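Local coordinates for putative glyoxalase superfamily protein (Ralstonia eutropha, PDB 3IUZ) that probably acts as an iron(II)-dependent dioxygenase that oxidatively decarboxylates 2-oxoadipate to 2-hydroxyglutarate, at residues G127-H132 and I139-V144; P211-Y216 and R284-A289; H238-V243 and E304-D309; D280-Q285 and R296-S301. One frame throughout, in Å; residues are numbered along the deposited sequence. Where two conformers were deposited one is given.

Interaction 1. Residues G127-H132 and I139-V144; sequences GRSYAH and IAQFFV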
loop_
_atom_site.group_PDB
_atom_site.type_symbol
_atom_site.label_atom_id
_atom_site.label_comp_id
_atom_site.label_asym_id
_atom_site.label_seq_id
_atom_site.Cartn_x
_atom_site.Cartn_y
_atom_site.Cartn_z
ATOM N N GLY A 127 -5.483 2.424 12.843
ATOM C CA GLY A 127 -5.643 1.870 11.509
ATOM C C GLY A 127 -7.078 1.911 11.042
ATOM O O GLY A 127 -7.993 1.782 11.855
ATOM N N ARG A 128 -7.258 2.130 9.745
ATOM C CA ARG A 128 -8.597 2.164 9.123
ATOM C C ARG A 128 -8.545 1.430 7.800
ATOM O O ARG A 128 -7.588 1.561 7.032
ATOM C CB ARG A 128 -9.044 3.598 8.893
ATOM C CG ARG A 128 -9.219 4.382 10.158
ATOM C CD ARG A 128 -9.781 5.796 9.952
ATOM N NE ARG A 128 -9.889 6.580 11.214
ATOM C CZ ARG A 128 -8.909 7.281 11.783
ATOM N NH1 ARG A 128 -7.680 7.280 11.289
ATOM N NH2 ARG A 128 -9.158 7.987 12.880
ATOM N N SER A 129 -9.575 0.666 7.498
ATOM C CA SER A 129 -9.645 -0.001 6.206
ATOM C C SER A 129 -10.636 0.700 5.285
ATOM O O SER A 129 -11.643 1.277 5.753
ATOM C CB SER A 129 -10.027 -1.456 6.390
ATOM O OG SER A 129 -11.350 -1.534 6.920
ATOM N N TYR A 130 -10.305 0.668 4.001
ATOM C CA TYR A 130 -11.078 1.268 2.889
ATOM C C TYR A 130 -11.381 0.194 1.855
ATOM O O TYR A 130 -10.472 -0.443 1.300
ATOM C CB TYR A 130 -10.275 2.440 2.251
ATOM C CG TYR A 130 -10.255 3.570 3.212
ATOM C CD1 TYR A 130 -11.351 4.414 3.307
ATOM C CD2 TYR A 130 -9.247 3.664 4.192
ATOM C CE1 TYR A 130 -11.400 5.444 4.261
ATOM C CE2 TYR A 130 -9.278 4.649 5.156
ATOM C CZ TYR A 130 -10.358 5.545 5.195
ATOM O OH TYR A 130 -10.403 6.491 6.176
ATOM N N ALA A 131 -12.671 0.008 1.569
ATOM C CA ALA A 131 -13.112 -0.955 0.562
ATOM C C ALA A 131 -13.809 -0.238 -0.547
ATOM O O ALA A 131 -14.526 0.744 -0.323
ATOM C CB ALA A 131 -14.092 -2.016 1.171
ATOM N N HIS A 132 -13.669 -0.786 -1.734
ATOM C CA HIS A 132 -14.246 -0.165 -2.912
ATOM C C HIS A 132 -15.738 -0.423 -3.039
ATOM O O HIS A 132 -16.196 -1.581 -3.041
ATOM C CB HIS A 132 -13.505 -0.580 -4.173
ATOM C CG HIS A 132 -13.693 0.394 -5.274
ATOM N ND1 HIS A 132 -14.827 0.394 -6.056
ATOM C CD2 HIS A 132 -12.942 1.450 -5.686
ATOM C CE1 HIS A 132 -14.769 1.408 -6.907
ATOM N NE2 HIS A 132 -13.618 2.048 -6.730
ATOM N N ILE A 139 -11.926 -5.882 -5.355
ATOM C CA ILE A 139 -10.875 -4.886 -5.496
ATOM C C ILE A 139 -10.121 -4.868 -4.175
ATOM O O ILE A 139 -10.742 -4.959 -3.113
ATOM C CB ILE A 139 -11.481 -3.500 -5.826
ATOM C CG1 ILE A 139 -11.961 -3.490 -7.293
ATOM C CG2 ILE A 139 -10.475 -2.402 -5.566
ATOM C CD1 ILE A 139 -12.783 -2.233 -7.652
ATOM N N ALA A 140 -8.799 -4.784 -4.193
ATOM C CA ALA A 140 -8.031 -4.765 -2.950
ATOM C C ALA A 140 -8.475 -3.640 -2.062
ATOM O O ALA A 140 -8.774 -2.543 -2.561
ATOM C CB ALA A 140 -6.531 -4.570 -3.230
ATOM N N GLN A 141 -8.460 -3.884 -0.753
ATOM C CA GLN A 141 -8.706 -2.843 0.215
ATOM C C GLN A 141 -7.422 -2.062 0.428
ATOM O O GLN A 141 -6.335 -2.544 0.075
ATOM C CB GLN A 141 -9.180 -3.392 1.533
ATOM C CG GLN A 141 -10.560 -3.960 1.511
ATOM C CD GLN A 141 -10.990 -4.388 2.901
ATOM O OE1 GLN A 141 -11.494 -3.582 3.699
ATOM N NE2 GLN A 141 -10.754 -5.657 3.220
ATOM N N PHE A 142 -7.559 -0.864 0.998
ATOM C CA PHE A 142 -6.433 -0.097 1.504
ATOM C C PHE A 142 -6.534 -0.092 3.006
ATOM O O PHE A 142 -7.623 0.190 3.588
ATOM C CB PHE A 142 -6.460 1.334 1.013
ATOM C CG PHE A 142 -5.916 1.510 -0.368
ATOM C CD1 PHE A 142 -6.679 1.206 -1.481
ATOM C CD2 PHE A 142 -4.606 1.924 -0.550
ATOM C CE1 PHE A 142 -6.151 1.342 -2.768
ATOM C CE2 PHE A 142 -4.069 2.069 -1.813
ATOM C CZ PHE A 142 -4.812 1.787 -2.927
ATOM N N PHE A 143 -5.412 -0.362 3.671
ATOM C CA PHE A 143 -5.358 -0.244 5.120
ATOM C C PHE A 143 -4.437 0.938 5.384
ATOM O O PHE A 143 -3.290 0.908 4.979
ATOM C CB PHE A 143 -4.867 -1.533 5.775
ATOM C CG PHE A 143 -5.100 -1.559 7.255
ATOM C CD1 PHE A 143 -4.220 -0.923 8.123
ATOM C CD2 PHE A 143 -6.204 -2.185 7.792
ATOM C CE1 PHE A 143 -4.428 -0.955 9.497
ATOM C CE2 PHE A 143 -6.413 -2.205 9.154
ATOM C CZ PHE A 143 -5.542 -1.584 10.006
ATOM N N VAL A 144 -4.972 2.011 5.959
ATOM C CA VAL A 144 -4.194 3.219 6.164
ATOM C C VAL A 144 -4.081 3.459 7.630
ATOM O O VAL A 144 -5.098 3.598 8.329
ATOM C CB VAL A 144 -4.857 4.446 5.504
ATOM C CG1 VAL A 144 -3.942 5.695 5.711
ATOM C CG2 VAL A 144 -5.110 4.141 3.989
HETATM O O HOH W 1 -6.350 5.989 9.166
HETATM O O HOH W 2 -12.364 -3.850 6.525
HETATM O O HOH W 3 -12.388 -3.341 -1.552
#
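R128 and Y130 pair with V144 and F142 as the two hydrogen-bonded pairs of an antiparallel ladder, and S129 faces F143 between them as a non-hydrogen-bonded pair. The Y130 N to F142 O bond is 2.8 Å, and V144 N reaches R128 O at 2.9 Å. R128, Y130, F142 and V144 share one face, where Y130 CD2 meets V144 CG2 at 4.2 Å, a methyl of the branched valine set aslant to the ring. On the S129 face, F143 has CG anti to the backbone N (chi1 -167°), and its ring turns back over the first strand. CE1 of F143 lies 3.7 Å from G127 CA, where a CB would collide with it, which is why glycine suits this place. R128 O lies over one face of the same ring. Where the ladder ends, I139 CD1 sits over a face of H132, 3.9 Å from the ring centroid, a CH-pi contact offset toward ND1 and CG. Three waters stitch the edges: one joins R128 NH1 to V144 O, another S129 OG to Q141 OE1, the third H132 N to I139 O. Partners from other parts of the chain hold the polar ends: E146 for R128, E100 for Y130, L110 O for H132 and L323 O for Q141 NE2. This beta hairpin lies between strands 112-120 and 80-87, with helix 42-60 packed against H132, I139 and F142.

Interaction 2. Residues P211-Y216 and R284-A289; sequences PRLADY and RQFIGA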
loop_
_atom_site.group_PDB
_atom_site.type_symbol
_atom_site.label_atom_id
_atom_site.label_comp_id
_atom_site.label_asym_id
_atom_site.label_seq_id
_atom_site.Cartn_x
_atom_site.Cartn_y
_atom_site.Cartn_z
ATOM N N PRO A 211 16.313 11.894 5.942
ATOM C CA PRO A 211 16.410 12.319 7.331
ATOM C C PRO A 211 17.820 12.192 7.918
ATOM O O PRO A 211 18.652 11.428 7.412
ATOM C CB PRO A 211 15.522 11.324 8.053
ATOM C CG PRO A 211 15.688 10.109 7.291
ATOM C CD PRO A 211 15.766 10.542 5.839
ATOM N N ARG A 212 18.034 12.918 9.016
ATOM C CA ARG A 212 19.285 12.863 9.770
ATOM C C ARG A 212 19.375 11.522 10.467
ATOM O O ARG A 212 18.400 11.024 11.010
ATOM C CB ARG A 212 19.308 13.938 10.824
ATOM C CG ARG A 212 19.432 15.306 10.228
ATOM C CD ARG A 212 19.388 16.393 11.247
ATOM N NE ARG A 212 19.175 17.639 10.511
ATOM C CZ ARG A 212 19.013 18.833 11.055
ATOM N NH1 ARG A 212 19.078 18.984 12.382
ATOM N NH2 ARG A 212 18.806 19.884 10.255
ATOM N N LEU A 213 20.556 10.941 10.455
ATOM C CA LEU A 213 20.736 9.663 11.062
ATOM C C LEU A 213 20.368 9.754 12.536
ATOM O O LEU A 213 19.683 8.875 13.078
ATOM C CB LEU A 213 22.189 9.194 10.861
ATOM C CG LEU A 213 22.541 7.862 11.562
ATOM C CD1 LEU A 213 21.699 6.744 11.028
ATOM C CD2 LEU A 213 24.010 7.520 11.391
ATOM N N ALA A 214 20.817 10.834 13.174
ATOM C CA ALA A 214 20.512 11.080 14.591
ATOM C C ALA A 214 19.025 11.115 14.892
ATOM O O ALA A 214 18.617 10.639 15.932
ATOM C CB ALA A 214 21.177 12.362 15.063
ATOM N N ASP A 215 18.214 11.672 13.992
ATOM C CA ASP A 215 16.777 11.740 14.244
ATOM C C ASP A 215 16.140 10.369 14.066
ATOM O O ASP A 215 15.281 9.968 14.868
ATOM C CB ASP A 215 16.098 12.776 13.315
ATOM C CG ASP A 215 16.468 14.178 13.672
ATOM O OD1 ASP A 215 16.902 14.394 14.836
ATOM O OD2 ASP A 215 16.334 15.045 12.801
ATOM N N TYR A 216 16.609 9.641 13.048
ATOM C CA TYR A 216 16.169 8.261 12.810
ATOM C C TYR A 216 16.374 7.437 14.064
ATOM O O TYR A 216 15.454 6.728 14.539
ATOM C CB TYR A 216 16.898 7.613 11.608
ATOM C CG TYR A 216 16.673 6.115 11.529
ATOM C CD1 TYR A 216 15.462 5.604 11.059
ATOM C CD2 TYR A 216 17.653 5.202 11.957
ATOM C CE1 TYR A 216 15.232 4.237 10.996
ATOM C CE2 TYR A 216 17.422 3.789 11.904
ATOM C CZ TYR A 216 16.243 3.306 11.423
ATOM O OH TYR A 216 15.977 1.931 11.385
ATOM N N ARG A 284 19.229 2.583 2.608
ATOM C CA ARG A 284 18.677 3.918 2.669
ATOM C C ARG A 284 19.734 4.921 3.057
ATOM O O ARG A 284 20.715 4.602 3.765
ATOM C CB ARG A 284 17.528 3.980 3.690
ATOM C CG ARG A 284 16.310 3.142 3.334
ATOM C CD ARG A 284 15.539 3.704 2.104
ATOM N NE ARG A 284 14.395 2.856 1.767
ATOM C CZ ARG A 284 14.293 2.097 0.689
ATOM N NH1 ARG A 284 15.262 2.071 -0.198
ATOM N NH2 ARG A 284 13.223 1.350 0.481
ATOM N N GLN A 285 19.509 6.155 2.609
ATOM C CA GLN A 285 20.396 7.252 2.919
ATOM C C GLN A 285 19.930 8.050 4.128
ATOM O O GLN A 285 18.753 8.192 4.397
ATOM C CB GLN A 285 20.516 8.178 1.715
ATOM C CG GLN A 285 21.189 7.518 0.533
ATOM C CD GLN A 285 21.194 8.385 -0.691
ATOM O OE1 GLN A 285 20.212 9.058 -1.010
ATOM N NE2 GLN A 285 22.299 8.364 -1.397
ATOM N N PHE A 286 20.891 8.587 4.840
ATOM C CA PHE A 286 20.690 9.443 5.976
ATOM C C PHE A 286 21.723 10.573 6.002
ATOM O O PHE A 286 22.785 10.467 5.413
ATOM C CB PHE A 286 20.861 8.679 7.274
ATOM C CG PHE A 286 19.928 7.549 7.434
ATOM C CD1 PHE A 286 20.211 6.317 6.864
ATOM C CD2 PHE A 286 18.755 7.688 8.183
ATOM C CE1 PHE A 286 19.340 5.235 7.047
ATOM C CE2 PHE A 286 17.902 6.630 8.353
ATOM C CZ PHE A 286 18.200 5.383 7.781
ATOM N N ILE A 287 21.415 11.630 6.727
ATOM C CA ILE A 287 22.346 12.747 6.884
ATOM C C ILE A 287 23.106 12.550 8.165
ATOM O O ILE A 287 22.535 12.418 9.270
ATOM C CB ILE A 287 21.661 14.109 6.872
ATOM C CG1 ILE A 287 20.809 14.258 5.599
ATOM C CG2 ILE A 287 22.716 15.259 7.037
ATOM C CD1 ILE A 287 21.556 14.191 4.261
ATOM N N GLY A 288 24.423 12.520 8.005
ATOM C CA GLY A 288 25.342 12.326 9.116
ATOM C C GLY A 288 25.609 13.565 9.954
ATOM O O GLY A 288 25.143 14.644 9.634
ATOM N N ALA A 289 26.366 13.386 11.030
ATOM C CA ALA A 289 26.603 14.451 12.004
ATOM C C ALA A 289 27.269 15.698 11.386
ATOM O O ALA A 289 27.105 16.803 11.910
ATOM C CB ALA A 289 27.462 13.941 13.161
HETATM O O HOH W 4 22.733 12.641 11.904
#
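The F286 ring takes L213 CD1 over one face, 4.1 Å above the plane and offset toward the rim, while R212 O lies at its edge. Y216 in turn presents a face to F286, whose CZ stands over the centre of the tyrosine ring. The two planes are inclined at 55°, and the closest approach is F286 CE2 to Y216 CG at 3.4 Å. With CG anti to its carbonyl carbon (chi1 -60°), F286 drops its ring among these side chains, and P211 CG touches CD2 at 4.0 Å. The flat phenylalanine thus fills the angle between strand and first helical turn. The backbones join in a single bridge of R212 with I287: I287 N donates to P211 O at 2.9 Å, and L213 N to I287 O at 2.7 Å. Proline suits position 211, where the bridge uses its carbonyl and asks for no N-H. I287 O also accepts from a water that A214 N donates to, so amides of the starting helix find partners beyond its turn. R212 is the N-cap, its carbonyl receiving Y216 N. Strand 281-287 is tied to the start of helix 213-222, with helices 154-164 and 224-232 and strand 293-306 around them.

Interaction 3. Residues H238-V243 and E304-D309; sequences HATDRV and EFITRD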
loop_
_atom_site.group_PDB
_atom_site.type_symbol
_atom_site.label_atom_id
_atom_site.label_comp_id
_atom_site.label_asym_id
_atom_site.label_seq_id
_atom_site.Cartn_x
_atom_site.Cartn_y
_atom_site.Cartn_z
ATOM N N HIS A 238 3.252 -3.278 3.245
ATOM C CA HIS A 238 3.121 -4.630 2.787
ATOM C C HIS A 238 1.973 -4.754 1.808
ATOM O O HIS A 238 1.090 -3.862 1.739
ATOM C CB HIS A 238 2.986 -5.600 3.986
ATOM C CG HIS A 238 1.692 -5.488 4.747
ATOM N ND1 HIS A 238 1.574 -4.791 5.933
ATOM C CD2 HIS A 238 0.466 -6.012 4.498
ATOM C CE1 HIS A 238 0.340 -4.912 6.392
ATOM N NE2 HIS A 238 -0.361 -5.612 5.518
ATOM N N ALA A 239 2.050 -5.800 0.994
ATOM C CA ALA A 239 0.936 -6.245 0.196
ATOM C C ALA A 239 0.530 -7.618 0.672
ATOM O O ALA A 239 1.380 -8.417 1.069
ATOM C CB ALA A 239 1.291 -6.315 -1.268
ATOM N N THR A 240 -0.760 -7.916 0.532
ATOM C CA THR A 240 -1.329 -9.153 1.041
ATOM C C THR A 240 -2.081 -9.907 -0.019
ATOM O O THR A 240 -2.825 -9.317 -0.827
ATOM C CB THR A 240 -2.241 -8.853 2.233
ATOM O OG1 THR A 240 -1.478 -8.157 3.214
ATOM C CG2 THR A 240 -2.867 -10.131 2.882
ATOM N N ASP A 241 -1.929 -11.223 0.014
ATOM C CA ASP A 241 -2.376 -12.113 -1.064
ATOM C C ASP A 241 -3.383 -13.015 -0.386
ATOM O O ASP A 241 -3.066 -13.642 0.635
ATOM C CB ASP A 241 -1.149 -12.873 -1.596
ATOM C CG ASP A 241 -1.442 -13.872 -2.699
ATOM O OD1 ASP A 241 -2.621 -14.125 -3.059
ATOM O OD2 ASP A 241 -0.434 -14.422 -3.240
ATOM N N ARG A 242 -4.595 -13.055 -0.942
ATOM C CA ARG A 242 -5.686 -13.823 -0.358
ATOM C C ARG A 242 -5.646 -15.259 -0.883
ATOM O O ARG A 242 -5.839 -15.492 -2.095
ATOM C CB ARG A 242 -7.052 -13.189 -0.661
ATOM C CG ARG A 242 -8.191 -13.893 0.060
ATOM C CD ARG A 242 -9.571 -13.352 -0.409
ATOM N NE ARG A 242 -9.641 -11.887 -0.265
ATOM C CZ ARG A 242 -10.588 -11.121 -0.768
ATOM N NH1 ARG A 242 -11.538 -11.658 -1.527
ATOM N NH2 ARG A 242 -10.589 -9.807 -0.529
ATOM N N VAL A 243 -5.386 -16.204 0.018
ATOM C CA VAL A 243 -5.173 -17.609 -0.335
ATOM C C VAL A 243 -6.166 -18.479 0.397
ATOM O O VAL A 243 -6.802 -18.056 1.390
ATOM C CB VAL A 243 -3.700 -18.082 -0.053
ATOM C CG1 VAL A 243 -2.694 -17.254 -0.899
ATOM C CG2 VAL A 243 -3.337 -17.957 1.463
ATOM N N GLU A 304 2.557 -10.607 2.457
ATOM C CA GLU A 304 1.744 -11.239 3.458
ATOM C C GLU A 304 0.633 -12.069 2.814
ATOM O O GLU A 304 0.193 -11.790 1.700
ATOM C CB GLU A 304 1.120 -10.152 4.360
ATOM C CG GLU A 304 0.092 -10.651 5.421
ATOM C CD GLU A 304 -0.453 -9.497 6.241
ATOM O OE1 GLU A 304 -1.419 -8.834 5.807
ATOM O OE2 GLU A 304 0.138 -9.232 7.294
ATOM N N PHE A 305 0.200 -13.083 3.535
ATOM C CA PHE A 305 -0.867 -13.961 3.113
ATOM C C PHE A 305 -2.041 -13.853 4.080
ATOM O O PHE A 305 -1.860 -13.685 5.291
ATOM C CB PHE A 305 -0.408 -15.410 3.114
ATOM C CG PHE A 305 0.707 -15.682 2.182
ATOM C CD1 PHE A 305 0.496 -15.771 0.832
ATOM C CD2 PHE A 305 1.993 -15.814 2.651
ATOM C CE1 PHE A 305 1.538 -16.009 -0.054
ATOM C CE2 PHE A 305 3.029 -16.079 1.740
ATOM C CZ PHE A 305 2.774 -16.164 0.401
ATOM N N ILE A 306 -3.250 -14.020 3.535
ATOM C CA ILE A 306 -4.447 -13.921 4.352
ATOM C C ILE A 306 -5.450 -14.938 3.838
ATOM O O ILE A 306 -5.532 -15.175 2.637
ATOM C CB ILE A 306 -5.058 -12.510 4.280
ATOM C CG1 ILE A 306 -6.168 -12.322 5.339
ATOM C CG2 ILE A 306 -5.556 -12.191 2.864
ATOM C CD1 ILE A 306 -6.400 -10.775 5.655
ATOM N N THR A 307 -6.168 -15.559 4.767
ATOM C CA THR A 307 -7.350 -16.345 4.442
ATOM C C THR A 307 -8.579 -15.683 5.120
ATOM O O THR A 307 -8.525 -15.289 6.302
ATOM C CB THR A 307 -7.190 -17.839 4.860
ATOM O OG1 THR A 307 -6.268 -18.487 3.980
ATOM C CG2 THR A 307 -8.522 -18.585 4.795
ATOM N N ARG A 308 -9.653 -15.525 4.369
ATOM C CA ARG A 308 -10.855 -14.864 4.882
ATOM C C ARG A 308 -11.995 -15.850 4.688
ATOM O O ARG A 308 -12.342 -16.189 3.556
ATOM C CB ARG A 308 -11.175 -13.586 4.126
ATOM C CG ARG A 308 -10.203 -12.498 4.285
ATOM C CD ARG A 308 -10.642 -11.313 3.406
ATOM N NE ARG A 308 -9.757 -10.167 3.564
ATOM C CZ ARG A 308 -9.654 -9.428 4.657
ATOM N NH1 ARG A 308 -10.419 -9.637 5.741
ATOM N NH2 ARG A 308 -8.807 -8.415 4.639
ATOM N N ASP A 309 -12.571 -16.290 5.793
ATOM C CA ASP A 309 -13.704 -17.170 5.735
ATOM C C ASP A 309 -14.899 -16.442 5.118
ATOM O O ASP A 309 -15.060 -15.223 5.280
ATOM C CB ASP A 309 -14.086 -17.626 7.137
ATOM C CG ASP A 309 -13.210 -18.736 7.659
ATOM O OD1 ASP A 309 -12.247 -19.151 6.976
ATOM O OD2 ASP A 309 -13.513 -19.171 8.797
HETATM O O HOH W 5 -2.286 -6.302 6.922
HETATM O O HOH W 6 -9.383 -16.761 1.853
#
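T240 and E304 lie side by side and point the same way, and T240 OG1 donates to E304 OE1 at 2.7 Å, from above the carboxylate plane. E304 reaches there as an extended chain, its CG anti to the backbone N (chi1 174°). H238 crosses the glutamate obliquely: OE2 stands over one face of the imidazole, and a water joins H238 NE2 to OE1, which also accepts from Q274 NE2. T240 CG2 is pressed onto I306 CG2 at 3.4 Å, tighter than usual, the two side chains crossing at about a right angle. Beyond them R242 and R308 also cross, guanidinium planes 89° apart and R242 NH2 4.2 Å from R308 NE. Such closeness of like charges is presumably eased by D81, which bridges to both arginines, and R308 NH1 also donates to D322 O and G324 O. On the other face D241 runs alongside F305, its OD2 bonded to Y303 OH, and V243 CG1 packs on F305 CD1 at 3.9 Å. The backbones pair in parallel, with E304 N to A239 O and D241 N to E304 O both 2.8 Å. Bringing a histidine and a glutamate together on paired strands, near H82 of strand 80-87, recalls the metal centre of the vicinal oxygen chelate fold. It is consistent with an iron site here, though a water lies between H238 and E304 in this structure.

Interaction 4. Residues D280-Q285 and R296-S301; sequences DTVRRQ and RDVPGS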
loop_
_atom_site.group_PDB
_atom_site.type_symbol
_atom_site.label_atom_id
_atom_site.label_comp_id
_atom_site.label_asym_id
_atom_site.label_seq_id
_atom_site.Cartn_x
_atom_site.Cartn_y
_atom_site.Cartn_z
ATOM N N ASP A 280 12.057 -7.635 3.821
ATOM C CA ASP A 280 13.343 -7.596 3.177
ATOM C C ASP A 280 14.068 -6.307 3.565
ATOM O O ASP A 280 13.460 -5.251 3.581
ATOM C CB ASP A 280 13.080 -7.655 1.657
ATOM C CG ASP A 280 12.587 -9.029 1.224
ATOM O OD1 ASP A 280 13.315 -10.029 1.503
ATOM O OD2 ASP A 280 11.497 -9.122 0.635
ATOM N N THR A 281 15.370 -6.396 3.855
ATOM C CA THR A 281 16.156 -5.268 4.239
ATOM C C THR A 281 16.441 -4.380 3.039
ATOM O O THR A 281 16.640 -4.887 1.963
ATOM C CB THR A 281 17.461 -5.794 4.849
ATOM O OG1 THR A 281 17.105 -6.606 5.977
ATOM C CG2 THR A 281 18.365 -4.702 5.298
ATOM N N VAL A 282 16.474 -3.065 3.230
ATOM C CA VAL A 282 16.716 -2.124 2.129
ATOM C C VAL A 282 17.800 -1.157 2.523
ATOM O O VAL A 282 18.009 -0.904 3.690
ATOM C CB VAL A 282 15.412 -1.333 1.732
ATOM C CG1 VAL A 282 14.400 -2.253 1.119
ATOM C CG2 VAL A 282 14.792 -0.634 2.955
ATOM N N ARG A 283 18.466 -0.597 1.531
ATOM C CA ARG A 283 19.554 0.331 1.763
ATOM C C ARG A 283 18.971 1.748 1.620
ATOM O O ARG A 283 18.288 2.059 0.638
ATOM C CB ARG A 283 20.642 0.046 0.738
ATOM C CG ARG A 283 21.926 0.723 0.944
ATOM C CD ARG A 283 22.858 -0.059 1.801
ATOM N NE ARG A 283 24.151 0.610 1.906
ATOM C CZ ARG A 283 24.975 0.525 2.951
ATOM N NH1 ARG A 283 24.664 -0.200 4.032
ATOM N NH2 ARG A 283 26.125 1.190 2.919
ATOM N N ARG A 284 19.229 2.583 2.608
ATOM C CA ARG A 284 18.677 3.918 2.669
ATOM C C ARG A 284 19.734 4.921 3.057
ATOM O O ARG A 284 20.715 4.602 3.765
ATOM C CB ARG A 284 17.528 3.980 3.690
ATOM C CG ARG A 284 16.310 3.142 3.334
ATOM C CD ARG A 284 15.539 3.704 2.104
ATOM N NE ARG A 284 14.395 2.856 1.767
ATOM C CZ ARG A 284 14.293 2.097 0.689
ATOM N NH1 ARG A 284 15.262 2.071 -0.198
ATOM N NH2 ARG A 284 13.223 1.350 0.481
ATOM N N GLN A 285 19.509 6.155 2.609
ATOM C CA GLN A 285 20.396 7.252 2.919
ATOM C C GLN A 285 19.930 8.050 4.128
ATOM O O GLN A 285 18.753 8.192 4.397
ATOM C CB GLN A 285 20.516 8.178 1.715
ATOM C CG GLN A 285 21.189 7.518 0.533
ATOM C CD GLN A 285 21.194 8.385 -0.691
ATOM O OE1 GLN A 285 20.212 9.058 -1.010
ATOM N NE2 GLN A 285 22.299 8.364 -1.397
ATOM N N ARG A 296 22.503 3.157 5.542
ATOM C CA ARG A 296 22.291 2.062 6.454
ATOM C C ARG A 296 21.291 1.098 5.832
ATOM O O ARG A 296 20.483 1.474 4.981
ATOM C CB ARG A 296 21.720 2.571 7.775
ATOM C CG ARG A 296 22.675 3.351 8.615
ATOM C CD ARG A 296 23.656 2.409 9.301
ATOM N NE ARG A 296 24.381 3.096 10.345
ATOM C CZ ARG A 296 25.349 3.976 10.145
ATOM N NH1 ARG A 296 25.736 4.322 8.915
ATOM N NH2 ARG A 296 25.944 4.524 11.196
ATOM N N ASP A 297 21.351 -0.142 6.302
ATOM C CA ASP A 297 20.426 -1.193 5.900
ATOM C C ASP A 297 19.308 -1.236 6.931
ATOM O O ASP A 297 19.564 -1.374 8.131
ATOM C CB ASP A 297 21.140 -2.538 5.837
ATOM C CG ASP A 297 22.334 -2.501 4.886
ATOM O OD1 ASP A 297 22.119 -2.516 3.657
ATOM O OD2 ASP A 297 23.464 -2.455 5.387
ATOM N N VAL A 298 18.063 -1.071 6.477
ATOM C CA VAL A 298 16.970 -0.937 7.441
ATOM C C VAL A 298 15.836 -1.833 6.936
ATOM O O VAL A 298 15.862 -2.237 5.790
ATOM C CB VAL A 298 16.505 0.548 7.552
ATOM C CG1 VAL A 298 17.578 1.433 8.122
ATOM C CG2 VAL A 298 15.978 1.094 6.168
ATOM N N PRO A 299 14.840 -2.138 7.783
ATOM C CA PRO A 299 13.732 -2.970 7.316
ATOM C C PRO A 299 12.912 -2.253 6.262
ATOM O O PRO A 299 12.601 -1.078 6.429
ATOM C CB PRO A 299 12.893 -3.170 8.571
ATOM C CG PRO A 299 13.799 -2.973 9.669
ATOM C CD PRO A 299 14.762 -1.906 9.228
ATOM N N GLY A 300 12.567 -2.982 5.199
ATOM C CA GLY A 300 11.778 -2.455 4.134
ATOM C C GLY A 300 10.354 -2.971 4.335
ATOM O O GLY A 300 9.811 -3.000 5.441
ATOM N N SER A 301 9.784 -3.417 3.260
ATOM C CA SER A 301 8.393 -3.875 3.242
ATOM C C SER A 301 8.325 -5.393 3.131
ATOM O O SER A 301 9.358 -6.057 2.956
ATOM C CB SER A 301 7.727 -3.200 2.058
ATOM O OG SER A 301 7.712 -1.795 2.274
#
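V282 and V298 exchange two backbone bonds, each 2.8 Å, and R284 with R296 repeats the pattern with 2.9 Å in both directions, so the N-H and C=O of all four residues are satisfied within the antiparallel ladder. Past it, G300 N donates to D280 O at 2.9 Å, and D280 N to S301 O over a longer 3.2 Å. A CB on G300 would strike V282 CG1 and D280 O, so glycine fits; P299, in a non-hydrogen-bonded pair with T281, needs no N-H toward this partner. R283 and D297 form a salt bridge, NH1 to OD2 2.9 Å, but the bond is weak, its angle at hydrogen only 123°. The carboxylate and guanidinium planes are 36° apart, and R283 NE turns to a second acid, E295. The bend of R283 at chi2 (89°) brings CD to 3.2 Å from D297 OD1. R284 gives its NE to E232, while its NH1 makes a weak bond to R283 O; its CG packs on V298 CG2 at 3.5 Å. V282 CG2 lies over one face of the R284 guanidinium. D280 OD1 is held by T63, and S301 OG by F236 O. The chemistry implies a hairpin held mainly by its backbone bonds, with the charge pair on the exposed R283 and D297 side probably adding modestly in water.

All four contacts belong to one mixed sheet. Interactions 1 and 3 are its inner pair, centres 13 Å apart, and they touch where Q141 NE2 comes within 3.7 Å of R308 NH2. Interactions 2 and 4 form an outer pair, also with centres 13 Å apart: they share R284 and Q285, while L213 CD2 packs on R296 NH2 at 3.6 Å and Y216 OH on V298 CG1 at 3.7 Å. Strand 293-306 links the pairs, since it carries both interaction 4 and interaction 3, whose centres are about 23 Å apart. Interaction 3 holds the H238 and E304 cluster, a possible iron site by analogy with the fold; its centre lies about 34 Å from that of interaction 2, nearest atoms about 11 Å apart.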